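Local coordinates for MobB protein homolog (Geobacillus stearothermophilus, PDB 1XJC) that is of unknown function but probably binds a nucleotide as a P-loop protein of the MobB family, linked to molybdopterin guanine dinucleotide synthesis, at residues G36-H41 with D98-E103. Numbering follows the deposited sequence.
Sequences GTVKHH and DLVLVE
Glu103 and Lys39 meet where strands 36-39 and 99-103 run side by side, on the face they share with Thr37 and Leu101. The carboxylate reaches across the lysine chain, and OE1 of Glu103 rests against its methylenes, 3.6 Å from Lys39 CD. Lys39 is extended beyond CG (chi2 -180°), which carries its ammonium past the acid: NZ stops 4.4 Å from Glu103 OE1, too far for a salt bridge, though the opposite charges may still attract. On the other face Val38 lies beside Val102, its partner in register, and also reaches Val100, with CB of Val38 4.2 Å from Val102 CG2 and CG2 of Val38 4.3 Å from Val100 CG1.

Four backbone hydrogen bonds join the strands in parallel register, their directions 13° apart. Gly36 and Val38 use both N-H and C=O, bonding to Leu99, Leu101 and Glu103. The bond from Glu103 N to Val38 O is nearly straight, 2.8 Å with 177° at the hydrogen. Three of the four acceptor carbonyls, those of Gly36, Leu101 and Val38, also take a CA-H contact, as from Thr37 CA to Leu101 O at 3.2 Å.

Helix 85-92 packs on the valine face through Leu85 and Leu89, while Tyr92 OH hydrogen-bonds to Thr37 O. Helix 17-30 lies on the other face, where Trp24 touches Leu101 and Val25 touches Thr37. Strand 6-10 flanks 99-103 on its far side, leaving 35-39 outermost in the six-stranded parallel sheet. Glu103 touches Lys17 of a probable Walker A loop, so the pairing ends beside the likely nucleotide site of a P-loop NTPase fold.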
ATOM      1  N   GLY A  36      -4.063   9.079  -1.263  1.00 20.55           N
ATOM      2  CA  GLY A  36      -4.705   8.365  -2.352  1.00 20.80           C
ATOM      3  C   GLY A  36      -4.447   6.883  -2.126  1.00 21.82           C
ATOM      4  O   GLY A  36      -3.421   6.537  -1.545  1.00 22.31           O
ATOM      5  N   THR A  37      -5.371   6.005  -2.512  1.00 22.18           N
ATOM      6  CA  THR A  37      -5.121   4.568  -2.382  1.00 23.18           C
ATOM      7  C   THR A  37      -5.451   3.891  -3.706  1.00 24.13           C
ATOM      8  O   THR A  37      -6.287   4.383  -4.461  1.00 23.65           O
ATOM      9  CB  THR A  37      -5.968   3.890  -1.262  1.00 22.77           C
ATOM     10  OG1 THR A  37      -7.365   4.043  -1.543  1.00 23.04           O
ATOM     11  CG2 THR A  37      -5.643   4.511   0.108  1.00 23.11           C
ATOM     12  N   VAL A  38      -4.771   2.780  -3.982  1.00 24.80           N
ATOM     13  CA  VAL A  38      -4.993   1.984  -5.195  1.00 25.26           C
ATOM     14  C   VAL A  38      -5.001   0.524  -4.751  1.00 27.54           C
ATOM     15  O   VAL A  38      -4.112   0.078  -4.012  1.00 26.91           O
ATOM     16  CB  VAL A  38      -3.852   2.187  -6.270  1.00 24.02           C
ATOM     17  CG1 VAL A  38      -4.188   1.425  -7.552  1.00 21.70           C
ATOM     18  CG2 VAL A  38      -3.661   3.681  -6.581  1.00 22.89           C
ATOM     19  N   LYS A  39      -6.024  -0.215  -5.163  1.00 31.06           N
ATOM     20  CA  LYS A  39      -6.131  -1.630  -4.822  1.00 36.12           C
ATOM     21  C   LYS A  39      -6.488  -2.406  -6.081  1.00 39.49           C
ATOM     22  O   LYS A  39      -7.345  -1.976  -6.865  1.00 38.67           O
ATOM     23  CB  LYS A  39      -7.224  -1.874  -3.772  1.00 36.45           C
ATOM     24  CG  LYS A  39      -7.031  -1.114  -2.471  1.00 41.05           C
ATOM     25  CD  LYS A  39      -8.155  -1.408  -1.473  1.00 43.42           C
ATOM     26  CE  LYS A  39      -8.011  -0.541  -0.221  1.00 45.26           C
ATOM     27  NZ  LYS A  39      -9.085  -0.761   0.790  1.00 46.60           N
ATOM     28  N   HIS A  40      -5.831  -3.546  -6.269  1.00 44.61           N
ATOM     29  CA  HIS A  40      -6.103  -4.396  -7.415  1.00 49.98           C
ATOM     30  C   HIS A  40      -7.239  -5.337  -7.007  1.00 52.50           C
ATOM     31  O   HIS A  40      -7.066  -6.196  -6.144  1.00 53.38           O
ATOM     32  CB  HIS A  40      -4.843  -5.169  -7.798  1.00 52.02           C
ATOM     33  CG  HIS A  40      -4.823  -5.613  -9.225  1.00 55.41           C
ATOM     34  ND1 HIS A  40      -5.488  -6.736  -9.667  1.00 56.86           N
ATOM     35  CD2 HIS A  40      -4.249  -5.059 -10.320  1.00 56.93           C
ATOM     36  CE1 HIS A  40      -5.327  -6.854 -10.974  1.00 57.90           C
ATOM     37  NE2 HIS A  40      -4.581  -5.849 -11.395  1.00 58.81           N
ATOM     38  N   HIS A  41      -8.400  -5.135  -7.634  1.00 56.14           N
ATOM     39  CA  HIS A  41      -9.648  -5.872  -7.394  1.00 58.42           C
ATOM     40  C   HIS A  41      -9.636  -6.973  -6.355  1.00 59.29           C
ATOM     41  O   HIS A  41     -10.701  -7.462  -5.970  1.00 59.94           O
ATOM     42  CB  HIS A  41     -10.208  -6.441  -8.704  1.00 60.89           C
ATOM     43  CG  HIS A  41      -9.476  -7.645  -9.213  1.00 64.28           C
ATOM     44  ND1 HIS A  41      -8.182  -7.591  -9.683  1.00 65.92           N
ATOM     45  CD2 HIS A  41      -9.871  -8.935  -9.348  1.00 65.64           C
ATOM     46  CE1 HIS A  41      -7.811  -8.792 -10.087  1.00 66.80           C
ATOM     47  NE2 HIS A  41      -8.817  -9.627  -9.894  1.00 66.40           N
ATOM     48  N   ASP A  98       0.019  13.798  -0.857  1.00 27.82           N
ATOM     49  CA  ASP A  98       1.213  13.691  -0.022  1.00 27.65           C
ATOM     50  C   ASP A  98       1.658  12.239   0.101  1.00 26.10           C
ATOM     51  O   ASP A  98       2.825  11.959   0.370  1.00 27.25           O
ATOM     52  CB  ASP A  98       0.939  14.219   1.395  1.00 28.43           C
ATOM     53  CG  ASP A  98       0.520  15.684   1.406  1.00 30.71           C
ATOM     54  OD1 ASP A  98       1.342  16.531   0.988  1.00 30.36           O
ATOM     55  OD2 ASP A  98      -0.632  15.976   1.815  1.00 31.25           O
ATOM     56  N   LEU A  99       0.716  11.321  -0.090  1.00 23.11           N
ATOM     57  CA  LEU A  99       0.986   9.899   0.067  1.00 20.43           C
ATOM     58  C   LEU A  99      -0.006   9.072  -0.734  1.00 19.28           C
ATOM     59  O   LEU A  99      -1.205   9.352  -0.729  1.00 18.40           O
ATOM     60  CB  LEU A  99       0.849   9.507   1.554  1.00 17.74           C
ATOM     61  CG  LEU A  99       0.911   8.007   1.898  1.00 17.54           C
ATOM     62  CD1 LEU A  99       2.345   7.498   1.655  1.00 15.73           C
ATOM     63  CD2 LEU A  99       0.488   7.748   3.359  1.00 15.02           C
ATOM     64  N   VAL A 100       0.509   8.056  -1.409  1.00 19.79           N
ATOM     65  CA  VAL A 100      -0.321   7.133  -2.171  1.00 19.40           C
ATOM     66  C   VAL A 100       0.036   5.734  -1.686  1.00 18.91           C
ATOM     67  O   VAL A 100       1.197   5.314  -1.771  1.00 17.90           O
ATOM     68  CB  VAL A 100      -0.054   7.204  -3.710  1.00 19.32           C
ATOM     69  CG1 VAL A 100      -0.983   6.218  -4.442  1.00 16.95           C
ATOM     70  CG2 VAL A 100      -0.309   8.625  -4.211  1.00 19.51           C
ATOM     71  N   LEU A 101      -0.955   5.030  -1.149  1.00 17.93           N
ATOM     72  CA  LEU A 101      -0.737   3.678  -0.675  1.00 18.28           C
ATOM     73  C   LEU A 101      -1.313   2.738  -1.707  1.00 18.93           C
ATOM     74  O   LEU A 101      -2.511   2.805  -2.040  1.00 19.14           O
ATOM     75  CB  LEU A 101      -1.416   3.453   0.679  1.00 16.74           C
ATOM     76  CG  LEU A 101      -0.790   4.325   1.769  1.00 16.59           C
ATOM     77  CD1 LEU A 101      -1.619   4.208   3.047  1.00 14.91           C
ATOM     78  CD2 LEU A 101       0.670   3.873   2.031  1.00 15.45           C
ATOM     79  N   VAL A 102      -0.455   1.856  -2.193  1.00 19.18           N
ATOM     80  CA  VAL A 102      -0.812   0.899  -3.219  1.00 19.77           C
ATOM     81  C   VAL A 102      -0.815  -0.522  -2.684  1.00 20.63           C
ATOM     82  O   VAL A 102       0.207  -1.005  -2.175  1.00 20.32           O
ATOM     83  CB  VAL A 102       0.205   0.981  -4.380  1.00 19.54           C
ATOM     84  CG1 VAL A 102      -0.082  -0.098  -5.403  1.00 19.61           C
ATOM     85  CG2 VAL A 102       0.174   2.379  -5.004  1.00 18.11           C
ATOM     86  N   GLU A 103      -1.958  -1.194  -2.809  1.00 21.46           N
ATOM     87  CA  GLU A 103      -2.076  -2.571  -2.365  1.00 23.15           C
ATOM     88  C   GLU A 103      -1.919  -3.500  -3.575  1.00 23.97           C
ATOM     89  O   GLU A 103      -2.763  -3.513  -4.471  1.00 25.24           O
ATOM     90  CB  GLU A 103      -3.434  -2.785  -1.700  1.00 24.96           C
ATOM     91  CG  GLU A 103      -3.458  -3.949  -0.727  1.00 28.69           C
ATOM     92  CD  GLU A 103      -4.844  -4.266  -0.196  1.00 30.30           C
ATOM     93  OE1 GLU A 103      -5.611  -3.340   0.142  1.00 31.88           O
ATOM     94  OE2 GLU A 103      -5.161  -5.458  -0.103  1.00 34.78           O
TER